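Local structure of ATP-dependent RNA helicase HrpB (Escherichia coli, 6EUD) at residues Ala425-Ala430 / Ala437-Ile442; Pro353-Ser358 / Asp382-Val387; Glu227-Gln232 / Pro247-Leu252; Arg288-Cys293 / Gly325-Leu330. The protein hydrolyses ATP to ADP and phosphate as a DExH-box NTPase of the DEAH/RHA helicase group, and probably couples this to work on single-stranded RNA. One frame throughout, in Å; residues are numbered along the deposited sequence.

Overall arrangement
The four contacts sample a DEAH/RHA helicase from its nucleotide site outward. Contact 4 lies nearest to that site: the side chain of Arg326 is about 4 Å from that of Thr32 in the predicted ATP-binding loop. Contact 3 reaches the same second RecA-like sheet, its nearest atoms about 7 Å from those of contact 4, and its Leu248 side chain is about 11 Å from that of Thr32. Contact 2 follows in sequence, about 16 Å from both by nearest atoms, where segment 353-358 rests on helix 133-145 of the ATP-binding half. Contact 1, further along the chain, packs a helix pair about 17 Å from contact 2 by nearest atoms.

Contact 1. Residues Ala425-Ala430 / Ala437-Ile442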
loop_
_atom_site.group_PDB
_atom_site.type_symbol
_atom_site.label_atom_id
_atom_site.label_comp_id
_atom_site.label_asym_id
_atom_site.label_seq_id
_atom_site.Cartn_x
_atom_site.Cartn_y
_atom_site.Cartn_z
ATOM N N ALA A 425 -18.655 -9.171 -3.095
ATOM C CA ALA A 425 -19.664 -8.123 -3.135
ATOM C C ALA A 425 -20.637 -8.367 -4.291
ATOM O O ALA A 425 -21.859 -8.255 -4.137
ATOM C CB ALA A 425 -18.998 -6.755 -3.274
ATOM N N MET A 426 -20.086 -8.717 -5.446
ATOM C CA MET A 426 -20.895 -9.004 -6.615
ATOM C C MET A 426 -21.862 -10.163 -6.344
ATOM O O MET A 426 -23.053 -10.062 -6.609
ATOM C CB MET A 426 -19.993 -9.313 -7.805
ATOM C CG MET A 426 -20.707 -9.496 -9.137
ATOM S SD MET A 426 -19.464 -9.706 -10.447
ATOM C CE MET A 426 -18.609 -11.155 -9.810
ATOM N N LEU A 427 -21.342 -11.249 -5.789
ATOM C CA LEU A 427 -22.140 -12.424 -5.507
ATOM C C LEU A 427 -23.297 -12.126 -4.551
ATOM O O LEU A 427 -24.438 -12.518 -4.806
ATOM C CB LEU A 427 -21.249 -13.527 -4.936
ATOM C CG LEU A 427 -20.450 -14.249 -6.019
ATOM C CD1 LEU A 427 -19.260 -14.987 -5.416
ATOM C CD2 LEU A 427 -21.361 -15.202 -6.791
ATOM N N VAL A 428 -22.981 -11.413 -3.470
ATOM C CA VAL A 428 -23.924 -11.101 -2.403
ATOM C C VAL A 428 -24.969 -10.078 -2.876
ATOM O O VAL A 428 -26.060 -10.005 -2.341
ATOM C CB VAL A 428 -23.140 -10.598 -1.126
ATOM C CG1 VAL A 428 -24.045 -10.036 -0.066
ATOM C CG2 VAL A 428 -22.351 -11.733 -0.505
ATOM N N SER A 429 -24.650 -9.309 -3.906
ATOM C CA SER A 429 -25.598 -8.322 -4.435
ATOM C C SER A 429 -26.627 -8.944 -5.409
ATOM O O SER A 429 -27.599 -8.289 -5.797
ATOM C CB SER A 429 -24.843 -7.176 -5.133
ATOM O OG SER A 429 -24.320 -7.573 -6.397
ATOM N N ALA A 430 -26.406 -10.191 -5.809
ATOM C CA ALA A 430 -27.375 -10.899 -6.634
ATOM C C ALA A 430 -28.729 -10.965 -5.912
ATOM O O ALA A 430 -28.798 -11.351 -4.748
ATOM C CB ALA A 430 -26.865 -12.298 -6.972
ATOM N N ALA A 437 -26.166 -17.263 -10.126
ATOM C CA ALA A 437 -25.410 -18.129 -11.032
ATOM C C ALA A 437 -24.579 -17.294 -12.022
ATOM O O ALA A 437 -23.454 -17.655 -12.370
ATOM C CB ALA A 437 -26.343 -19.066 -11.783
ATOM N N THR A 438 -25.137 -16.173 -12.466
ATOM C CA THR A 438 -24.407 -15.272 -13.346
ATOM C C THR A 438 -23.169 -14.704 -12.635
ATOM O O THR A 438 -22.057 -14.738 -13.175
ATOM C CB THR A 438 -25.308 -14.119 -13.841
ATOM O OG1 THR A 438 -26.486 -14.661 -14.465
ATOM C CG2 THR A 438 -24.556 -13.248 -14.834
ATOM N N ALA A 439 -23.370 -14.190 -11.425
ATOM C CA ALA A 439 -22.273 -13.660 -10.623
ATOM C C ALA A 439 -21.175 -14.704 -10.371
ATOM O O ALA A 439 -19.993 -14.376 -10.396
ATOM C CB ALA A 439 -22.806 -13.106 -9.276
ATOM N N ALA A 440 -21.557 -15.959 -10.151
ATOM C CA ALA A 440 -20.602 -17.003 -9.772
ATOM C C ALA A 440 -19.673 -17.338 -10.929
ATOM O O ALA A 440 -18.467 -17.568 -10.741
ATOM C CB ALA A 440 -21.338 -18.263 -9.303
ATOM N N LYS A 441 -20.247 -17.382 -12.122
ATOM C CA LYS A 441 -19.473 -17.637 -13.321
ATOM C C LYS A 441 -18.522 -16.473 -13.608
ATOM O O LYS A 441 -17.330 -16.682 -13.876
ATOM C CB LYS A 441 -20.392 -17.874 -14.520
ATOM C CG LYS A 441 -19.618 -18.034 -15.816
ATOM C CD LYS A 441 -20.133 -19.177 -16.654
ATOM C CE LYS A 441 -19.094 -19.528 -17.692
ATOM N NZ LYS A 441 -19.565 -20.619 -18.578
ATOM N N ILE A 442 -19.044 -15.252 -13.545
ATOM C CA ILE A 442 -18.194 -14.072 -13.729
ATOM C C ILE A 442 -17.016 -14.114 -12.767
ATOM O O ILE A 442 -15.874 -13.834 -13.143
ATOM C CB ILE A 442 -18.967 -12.763 -13.515
ATOM C CG1 ILE A 442 -19.974 -12.550 -14.653
ATOM C CG2 ILE A 442 -18.002 -11.579 -13.427
ATOM C CD1 ILE A 442 -19.326 -12.266 -16.019
#
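Met426 and Leu427 of helix 421-429 close on Ala439 of helix 433-447, and together the two helices form an antiparallel helical hairpin that illustrates how a small residue lets backbones come near. The axes of the short segments run at 168° to each other and approach to 8.6 Å. At Ala439 the CA atom lies 5.3 Å from Leu427 CA, and the methyl group points toward the first helix. Met426 starts out with CG anti to the backbone N (chi1 -174°), passes Ala439 CB, and bends at chi3 (58°), which turns CE to within 3.7 Å of Ile442 CG2. The Met426 and Ile442 side chains cross at about a right angle. An alanine in place of Met426 would probably open a gap beside Ile442 CG2 and weaken the packing on Leu494 of helix 491-498. Leu427 makes its contact through one branch: CD2 is 3.6 Å from Ala439 CB and 4.0 Å from Ala440 CB. Leu475 of helix 466-479 touches Leu427 as well, so the hairpin is part of a larger helical bundle. Within the first helix, near its end, Ser429 OG folds back to donate a hydrogen bond of 2.8 Å to Met426 O.

Contact 2. Residues Pro353-Ser358 / Asp382-Val387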
loop_
_atom_site.group_PDB
_atom_site.type_symbol
_atom_site.label_atom_id
_atom_site.label_comp_id
_atom_site.label_asym_id
_atom_site.label_seq_id
_atom_site.Cartn_x
_atom_site.Cartn_y
_atom_site.Cartn_z
ATOM N N PRO A 353 8.303 -7.092 2.354
ATOM C CA PRO A 353 7.248 -8.089 2.581
ATOM C C PRO A 353 6.018 -7.780 1.721
ATOM O O PRO A 353 5.755 -6.600 1.475
ATOM C CB PRO A 353 6.911 -7.927 4.075
ATOM C CG PRO A 353 8.055 -7.189 4.674
ATOM C CD PRO A 353 8.608 -6.319 3.572
ATOM N N GLU A 354 5.281 -8.800 1.292
ATOM C CA GLU A 354 4.083 -8.618 0.438
ATOM C C GLU A 354 3.003 -7.728 1.087
ATOM O O GLU A 354 2.309 -6.982 0.402
ATOM C CB GLU A 354 3.489 -9.995 0.072
ATOM C CG GLU A 354 2.230 -9.960 -0.778
ATOM C CD GLU A 354 1.642 -11.352 -1.058
ATOM O OE1 GLU A 354 2.065 -12.337 -0.425
ATOM O OE2 GLU A 354 0.744 -11.465 -1.918
ATOM N N ILE A 355 2.890 -7.772 2.411
ATOM C CA ILE A 355 1.896 -6.960 3.097
ATOM C C ILE A 355 2.112 -5.452 2.892
ATOM O O ILE A 355 1.166 -4.660 3.034
ATOM C CB ILE A 355 1.856 -7.278 4.627
ATOM C CG1 ILE A 355 0.612 -6.649 5.278
ATOM C CG2 ILE A 355 3.169 -6.858 5.322
ATOM C CD1 ILE A 355 0.335 -7.114 6.707
ATOM N N LEU A 356 3.329 -5.048 2.532
ATOM C CA LEU A 356 3.597 -3.629 2.333
ATOM C C LEU A 356 3.314 -3.163 0.907
ATOM O O LEU A 356 3.207 -1.975 0.660
ATOM C CB LEU A 356 5.040 -3.304 2.714
ATOM C CG LEU A 356 5.327 -3.584 4.196
ATOM C CD1 LEU A 356 6.687 -3.112 4.582
ATOM C CD2 LEU A 356 4.293 -2.956 5.096
ATOM N N GLN A 357 3.165 -4.089 -0.026
ATOM C CA GLN A 357 3.056 -3.696 -1.422
ATOM C C GLN A 357 1.714 -4.117 -2.053
ATOM O O GLN A 357 1.503 -3.925 -3.246
ATOM C CB GLN A 357 4.259 -4.271 -2.207
ATOM C CG GLN A 357 4.484 -5.796 -2.032
ATOM C CD GLN A 357 5.893 -6.308 -2.434
ATOM O OE1 GLN A 357 6.840 -5.534 -2.623
ATOM N NE2 GLN A 357 6.021 -7.627 -2.550
ATOM N N SER A 358 0.798 -4.665 -1.259
ATOM C CA SER A 358 -0.423 -5.232 -1.839
ATOM C C SER A 358 -1.757 -4.615 -1.384
ATOM O O SER A 358 -1.862 -3.966 -0.338
ATOM C CB SER A 358 -0.477 -6.744 -1.580
ATOM O OG SER A 358 -0.798 -7.027 -0.235
ATOM N N ASP A 382 5.495 -6.909 9.991
ATOM C CA ASP A 382 5.388 -5.581 9.423
ATOM C C ASP A 382 3.939 -5.116 9.440
ATOM O O ASP A 382 3.052 -5.794 8.924
ATOM C CB ASP A 382 5.931 -5.563 7.999
ATOM C CG ASP A 382 7.431 -5.635 7.960
ATOM O OD1 ASP A 382 8.071 -4.566 7.897
ATOM O OD2 ASP A 382 7.966 -6.757 8.006
ATOM N N GLN A 383 3.706 -3.963 10.055
ATOM C CA GLN A 383 2.369 -3.394 10.138
ATOM C C GLN A 383 1.893 -3.016 8.750
ATOM O O GLN A 383 2.675 -2.507 7.949
ATOM C CB GLN A 383 2.356 -2.172 11.066
ATOM C CG GLN A 383 2.455 -2.501 12.555
ATOM C CD GLN A 383 1.101 -2.811 13.174
ATOM O OE1 GLN A 383 0.064 -2.639 12.532
ATOM N NE2 GLN A 383 1.103 -3.255 14.431
ATOM N N PRO A 384 0.612 -3.286 8.452
ATOM C CA PRO A 384 0.030 -2.876 7.172
ATOM C C PRO A 384 0.147 -1.357 7.019
ATOM O O PRO A 384 -0.102 -0.644 7.992
ATOM C CB PRO A 384 -1.440 -3.305 7.286
ATOM C CG PRO A 384 -1.491 -4.294 8.371
ATOM C CD PRO A 384 -0.361 -3.985 9.312
ATOM N N PRO A 385 0.527 -0.872 5.825
ATOM C CA PRO A 385 0.714 0.566 5.573
ATOM C C PRO A 385 -0.601 1.333 5.662
ATOM O O PRO A 385 -1.609 0.884 5.111
ATOM C CB PRO A 385 1.256 0.617 4.142
ATOM C CG PRO A 385 1.728 -0.791 3.842
ATOM C CD PRO A 385 0.850 -1.697 4.649
ATOM N N VAL A 386 -0.576 2.480 6.335
ATOM C CA VAL A 386 -1.760 3.305 6.560
ATOM C C VAL A 386 -2.464 3.664 5.256
ATOM O O VAL A 386 -3.678 3.515 5.142
ATOM C CB VAL A 386 -1.383 4.601 7.315
ATOM C CG1 VAL A 386 -2.627 5.433 7.640
ATOM C CG2 VAL A 386 -0.629 4.257 8.582
ATOM N N VAL A 387 -1.690 4.122 4.278
ATOM C CA VAL A 387 -2.197 4.482 2.954
ATOM C C VAL A 387 -3.003 3.375 2.275
ATOM O O VAL A 387 -4.047 3.639 1.684
ATOM C CB VAL A 387 -1.018 4.882 2.012
ATOM C CG1 VAL A 387 -1.468 4.991 0.540
ATOM C CG2 VAL A 387 -0.400 6.164 2.494
#
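Asp382 meets Pro353, Ile355 and Leu356 at once, opening a short proline-rich connection that exemplifies how an extended chain can lie against a turn without donating a bond to it. Its CG is anti to the carbonyl carbon (chi1 -74°), and the Asp382 and Pro353 side chains cross at about a right angle, OD2 lying 3.4 Å from Pro353 CG. OD1 is 3.9 Å from Leu356 CD1. The charge itself is answered elsewhere, by salt bridges from Arg131 and Arg166. Asp382 O faces Ile355, whose CD1 stands 3.7 Å away. At Gln383 only the backbone matters: its O is 3.3 Å from Leu356 CD2. Pro384 then offers CG to Ile355 CD1 at 3.7 Å. An alanine at Ile355 would lack CD1 and CG2 and would probably open a gap between Pro384 CG and Leu133. Pro385, the N-cap residue, sets CD 3.4 Å from Ile355 O and CG 3.6 Å from Leu356 CD2. With no hydrogen bond between the two segments, they meet by van der Waals contact; neither proline has an N-H to give. Pro385 leads straight into helix 386-398, while the turn 353-358 precedes helix 361-370, is tied to Phe301 of strand 287-302 through the backbone of Gln357, and rests Ile355 on Leu133 and Asp136 of helix 133-145, which belongs to the ATP-binding half of the helicase.

Contact 3. Residues Glu227-Gln232 / Pro247-Leu252; sequences EIQRVQ and PLYGAL
The Tyr249 ring meets Ile228 at its edge, near the ring plane, where Ile228 CG2 comes to 3.9 Å from CE1; Leu252 CG lies over the centre of one face, 3.6 Å above the plane, although the turn that carries Leu252 is poorly ordered. The Tyr249 and Ile228 side chains lie alongside, pointing in opposite senses. At the hydroxyl end Gln229 NE2 stays 3.9 Å from Tyr249 OH, its amide turned 50° from the ring plane. A second flat group belongs to Gln232, whose side chain, extended beyond CG, crosses Pro247 at about a right angle and sets its amide against the ring, with NE2 3.4 Å from Pro247 CD and OE1 3.6 Å from Pro247 CG. Pro247 CB in turn touches Ile228 CG2 at 3.8 Å. On the helix, Glu227 OE2 pairs in plane with the edge of the Arg230 guanidinium. The contact lies within a beta-alpha-beta crossover: helix 225-236 follows strand 217-221, rests on Leu273 of the intervening strand 269-274, and returns the chain to strand 243-248, while Leu248 turns away from the helix, toward Ala260 of helix 256-261.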
loop_
_atom_site.group_PDB
_atom_site.type_symbol
_atom_site.label_atom_id
_atom_site.label_comp_id
_atom_site.label_asym_id
_atom_site.label_seq_id
_atom_site.Cartn_x
_atom_site.Cartn_y
_atom_site.Cartn_z
ATOM N N GLU A 227 12.302 -13.083 -19.929
ATOM C CA GLU A 227 13.733 -12.775 -19.917
ATOM C C GLU A 227 14.540 -14.052 -20.031
ATOM O O GLU A 227 15.553 -14.084 -20.732
ATOM C CB GLU A 227 14.147 -12.009 -18.658
ATOM C CG GLU A 227 13.652 -10.581 -18.589
ATOM C CD GLU A 227 12.203 -10.466 -18.132
ATOM O OE1 GLU A 227 11.726 -11.374 -17.409
ATOM O OE2 GLU A 227 11.556 -9.451 -18.482
ATOM N N ILE A 228 14.087 -15.105 -19.356
ATOM C CA ILE A 228 14.702 -16.415 -19.520
ATOM C C ILE A 228 14.764 -16.843 -20.992
ATOM O O ILE A 228 15.800 -17.319 -21.463
ATOM C CB ILE A 228 13.953 -17.486 -18.722
ATOM C CG1 ILE A 228 14.116 -17.217 -17.226
ATOM C CG2 ILE A 228 14.456 -18.895 -19.100
ATOM C CD1 ILE A 228 13.489 -18.262 -16.339
ATOM N N GLN A 229 13.667 -16.667 -21.726
ATOM C CA GLN A 229 13.624 -17.087 -23.127
ATOM C C GLN A 229 14.567 -16.254 -23.985
ATOM O O GLN A 229 15.345 -16.792 -24.790
ATOM C CB GLN A 229 12.204 -16.987 -23.668
ATOM C CG GLN A 229 11.204 -17.820 -22.924
ATOM C CD GLN A 229 9.810 -17.703 -23.506
ATOM O OE1 GLN A 229 9.576 -16.912 -24.418
ATOM N NE2 GLN A 229 8.878 -18.501 -22.989
ATOM N N ARG A 230 14.519 -14.937 -23.806
ATOM C CA ARG A 230 15.320 -14.044 -24.638
ATOM C C ARG A 230 16.823 -14.179 -24.384
ATOM O O ARG A 230 17.611 -14.158 -25.345
ATOM C CB ARG A 230 14.866 -12.590 -24.452
ATOM C CG ARG A 230 13.545 -12.300 -25.160
ATOM C CD ARG A 230 13.145 -10.839 -25.081
ATOM N NE ARG A 230 12.784 -10.462 -23.719
ATOM C CZ ARG A 230 11.590 -10.667 -23.181
ATOM N NH1 ARG A 230 10.634 -11.261 -23.879
ATOM N NH2 ARG A 230 11.354 -10.278 -21.939
ATOM N N VAL A 231 17.221 -14.318 -23.115
ATOM C CA VAL A 231 18.631 -14.462 -22.802
ATOM C C VAL A 231 19.104 -15.810 -23.329
ATOM O O VAL A 231 20.232 -15.942 -23.827
ATOM C CB VAL A 231 18.914 -14.355 -21.286
ATOM C CG1 VAL A 231 20.313 -14.867 -20.968
ATOM C CG2 VAL A 231 18.720 -12.931 -20.797
ATOM N N GLN A 232 18.227 -16.804 -23.239
ATOM C CA GLN A 232 18.554 -18.135 -23.721
ATOM C C GLN A 232 18.924 -18.101 -25.208
ATOM O O GLN A 232 19.935 -18.682 -25.619
ATOM C CB GLN A 232 17.391 -19.106 -23.484
ATOM C CG GLN A 232 17.718 -20.530 -23.927
ATOM C CD GLN A 232 16.669 -21.533 -23.499
ATOM O OE1 GLN A 232 15.615 -21.158 -22.995
ATOM N NE2 GLN A 232 16.949 -22.812 -23.698
ATOM N N PRO A 247 16.566 -23.840 -19.172
ATOM C CA PRO A 247 15.575 -22.946 -18.555
ATOM C C PRO A 247 14.868 -23.627 -17.393
ATOM O O PRO A 247 14.816 -24.840 -17.340
ATOM C CB PRO A 247 14.599 -22.652 -19.697
ATOM C CG PRO A 247 14.822 -23.772 -20.676
ATOM C CD PRO A 247 16.270 -24.103 -20.588
ATOM N N LEU A 248 14.342 -22.848 -16.466
ATOM C CA LEU A 248 13.666 -23.400 -15.307
ATOM C C LEU A 248 12.535 -22.489 -14.862
ATOM O O LEU A 248 12.745 -21.493 -14.156
ATOM C CB LEU A 248 14.644 -23.624 -14.155
ATOM C CG LEU A 248 14.049 -24.416 -12.994
ATOM C CD1 LEU A 248 13.593 -25.744 -13.506
ATOM C CD2 LEU A 248 15.052 -24.612 -11.902
ATOM N N TYR A 249 11.336 -22.837 -15.317
ATOM C CA TYR A 249 10.106 -22.250 -14.806
ATOM C C TYR A 249 9.039 -23.331 -14.655
ATOM O O TYR A 249 9.113 -24.372 -15.315
ATOM C CB TYR A 249 9.615 -21.121 -15.710
ATOM C CG TYR A 249 9.822 -21.310 -17.198
ATOM C CD1 TYR A 249 11.034 -20.997 -17.793
ATOM C CD2 TYR A 249 8.788 -21.736 -18.017
ATOM C CE1 TYR A 249 11.223 -21.140 -19.164
ATOM C CE2 TYR A 249 8.967 -21.876 -19.393
ATOM C CZ TYR A 249 10.185 -21.576 -19.956
ATOM O OH TYR A 249 10.376 -21.710 -21.311
ATOM N N GLY A 250 8.064 -23.082 -13.778
ATOM C CA GLY A 250 7.005 -24.036 -13.484
ATOM C C GLY A 250 6.260 -24.599 -14.687
ATOM O O GLY A 250 5.808 -25.744 -14.667
ATOM N N ALA A 251 6.148 -23.803 -15.745
ATOM C CA ALA A 251 5.378 -24.199 -16.920
ATOM C C ALA A 251 6.169 -25.075 -17.887
ATOM O O ALA A 251 5.804 -25.199 -19.060
ATOM C CB ALA A 251 4.863 -22.959 -17.646
ATOM N N LEU A 252 7.242 -25.691 -17.399
ATOM C CA LEU A 252 8.161 -26.402 -18.281
ATOM C C LEU A 252 7.847 -27.883 -18.453
ATOM O O LEU A 252 6.800 -28.374 -18.034
ATOM C CB LEU A 252 9.601 -26.239 -17.793
ATOM C CG LEU A 252 10.343 -25.082 -18.463
ATOM C CD1 LEU A 252 11.765 -25.009 -17.971
ATOM C CD2 LEU A 252 10.314 -25.231 -19.977
#

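Contact 4. Residues Arg288-Cys293 / Gly325-Leu330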
loop_
_atom_site.group_PDB
_atom_site.type_symbol
_atom_site.label_atom_id
_atom_site.label_comp_id
_atom_site.label_asym_id
_atom_site.label_seq_id
_atom_site.Cartn_x
_atom_site.Cartn_y
_atom_site.Cartn_z
ATOM N N ARG A 288 28.599 -24.018 -9.172
ATOM C CA ARG A 288 29.623 -23.249 -8.433
ATOM C C ARG A 288 29.787 -21.816 -8.991
ATOM O O ARG A 288 30.556 -21.027 -8.467
ATOM C CB ARG A 288 30.976 -23.985 -8.432
ATOM C CG ARG A 288 31.755 -23.876 -9.708
ATOM C CD ARG A 288 33.190 -24.395 -9.552
ATOM N NE ARG A 288 34.014 -23.534 -8.699
ATOM C CZ ARG A 288 34.882 -22.625 -9.146
ATOM N NH1 ARG A 288 35.051 -22.437 -10.446
ATOM N NH2 ARG A 288 35.587 -21.905 -8.287
ATOM N N LEU A 289 29.042 -21.488 -10.045
ATOM C CA LEU A 289 28.991 -20.130 -10.606
ATOM C C LEU A 289 27.561 -19.586 -10.574
ATOM O O LEU A 289 26.627 -20.259 -11.005
ATOM C CB LEU A 289 29.497 -20.114 -12.048
ATOM C CG LEU A 289 30.868 -20.761 -12.294
ATOM C CD1 LEU A 289 31.209 -20.729 -13.771
ATOM C CD2 LEU A 289 31.942 -20.074 -11.469
ATOM N N VAL A 290 27.388 -18.369 -10.069
ATOM C CA VAL A 290 26.115 -17.689 -10.164
ATOM C C VAL A 290 26.252 -16.365 -10.955
ATOM O O VAL A 290 27.235 -15.616 -10.830
ATOM C CB VAL A 290 25.528 -17.440 -8.753
ATOM C CG1 VAL A 290 24.477 -16.338 -8.757
ATOM C CG2 VAL A 290 24.960 -18.753 -8.165
ATOM N N VAL A 291 25.267 -16.097 -11.801
ATOM C CA VAL A 291 25.149 -14.782 -12.390
ATOM C C VAL A 291 23.802 -14.237 -11.982
ATOM O O VAL A 291 22.763 -14.818 -12.265
ATOM C CB VAL A 291 25.306 -14.785 -13.940
ATOM C CG1 VAL A 291 25.088 -13.374 -14.494
ATOM C CG2 VAL A 291 26.690 -15.325 -14.343
ATOM N N ASP A 292 23.847 -13.102 -11.302
ATOM C CA ASP A 292 22.682 -12.489 -10.696
ATOM C C ASP A 292 22.391 -11.127 -11.352
ATOM O O ASP A 292 23.174 -10.155 -11.201
ATOM C CB ASP A 292 22.906 -12.344 -9.180
ATOM C CG ASP A 292 21.828 -11.512 -8.503
ATOM O OD1 ASP A 292 20.659 -11.549 -8.953
ATOM O OD2 ASP A 292 22.153 -10.816 -7.519
ATOM N N CYS A 293 21.286 -11.057 -12.094
ATOM C CA CYS A 293 20.914 -9.807 -12.768
ATOM C C CYS A 293 20.517 -8.725 -11.752
ATOM O O CYS A 293 20.413 -7.558 -12.102
ATOM C CB CYS A 293 19.762 -10.035 -13.770
ATOM S SG CYS A 293 18.118 -10.253 -13.056
ATOM N N GLY A 325 25.082 -17.335 -2.413
ATOM C CA GLY A 325 25.322 -18.555 -1.658
ATOM C C GLY A 325 24.882 -19.799 -2.394
ATOM O O GLY A 325 25.254 -20.911 -2.012
ATOM N N ARG A 326 24.082 -19.627 -3.444
ATOM C CA ARG A 326 23.717 -20.749 -4.306
ATOM C C ARG A 326 24.922 -21.235 -5.144
ATOM O O ARG A 326 24.884 -22.325 -5.730
ATOM C CB ARG A 326 22.520 -20.382 -5.213
ATOM C CG ARG A 326 21.185 -20.284 -4.456
ATOM C CD ARG A 326 21.264 -21.073 -3.174
ATOM N NE ARG A 326 20.014 -21.687 -2.759
ATOM C CZ ARG A 326 19.887 -22.340 -1.609
ATOM N NH1 ARG A 326 20.936 -22.431 -0.800
ATOM N NH2 ARG A 326 18.727 -22.893 -1.265
ATOM N N ALA A 327 26.001 -20.446 -5.167
ATOM C CA ALA A 327 27.240 -20.875 -5.813
ATOM C C ALA A 327 28.179 -21.590 -4.832
ATOM O O ALA A 327 29.294 -21.940 -5.193
ATOM C CB ALA A 327 27.967 -19.662 -6.468
ATOM N N GLY A 328 27.721 -21.828 -3.604
ATOM C CA GLY A 328 28.602 -22.280 -2.543
ATOM C C GLY A 328 28.113 -23.507 -1.808
ATOM O O GLY A 328 28.508 -23.738 -0.675
ATOM N N ARG A 329 27.263 -24.309 -2.447
ATOM C CA ARG A 329 26.736 -25.518 -1.814
ATOM C C ARG A 329 27.635 -26.717 -2.106
ATOM O O ARG A 329 27.661 -27.695 -1.342
ATOM C CB ARG A 329 25.315 -25.819 -2.308
ATOM C CG ARG A 329 24.341 -24.674 -2.254
ATOM C CD ARG A 329 23.981 -24.280 -0.839
ATOM N NE ARG A 329 23.623 -25.414 0.028
ATOM C CZ ARG A 329 22.444 -26.044 0.009
ATOM N NH1 ARG A 329 22.209 -27.058 0.838
ATOM N NH2 ARG A 329 21.499 -25.672 -0.848
ATOM N N LEU A 330 28.361 -26.648 -3.221
ATOM C CA LEU A 330 29.180 -27.771 -3.677
ATOM C C LEU A 330 30.667 -27.665 -3.300
ATOM O O LEU A 330 31.287 -28.622 -2.806
ATOM C CB LEU A 330 29.047 -27.903 -5.193
ATOM C CG LEU A 330 29.840 -29.067 -5.767
ATOM C CD1 LEU A 330 29.259 -30.384 -5.234
ATOM C CD2 LEU A 330 29.782 -29.008 -7.282
#
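Val290 and Ala327 carry the apolar part of this contact, where a strand side chain packs on the loop after helix 317-325. Val290 CG2 lies 3.6 Å from Ala327 CB and equally near the Ala327 N. With CG1 anti to the backbone N (chi1 160°), it is CG2 that faces the loop, and this methyl also reaches Arg326 CB at 4.2 Å. Backbone contacts form a second group. Arg288 CA and Ala327 CA are only 4.3 Å apart, close enough for a CA-H...O contact in which Arg288 CA stands 3.5 Å from Ala327 O, with 150° at the hydrogen. Ala327 CB also touches Arg288 O, so the alanine methyl is pressed against both backbone and side chain of the strand. The loop contains a type I turn from Gly325 to Gly328, Gly328 N donating to Gly325 O at 3.1 Å. The polar interactions lead outward: the Arg288 side chain starts away from the loop, and NH1 bonds to Ser215 O and NE to Pro332 O, while Asp292 forms a salt bridge with Arg323 and accepts from His337. The turn belongs to the Gln-Arg-Ala-Gly-Arg-Ala-Gly-Arg sequence, motif VI of superfamily 2 helicases, and the Arg326 side chain lies about 4 Å from that of Thr32 in the predicted ATP-binding loop, consistent with the phosphate-contacting role that motif VI arginines have in related helicases.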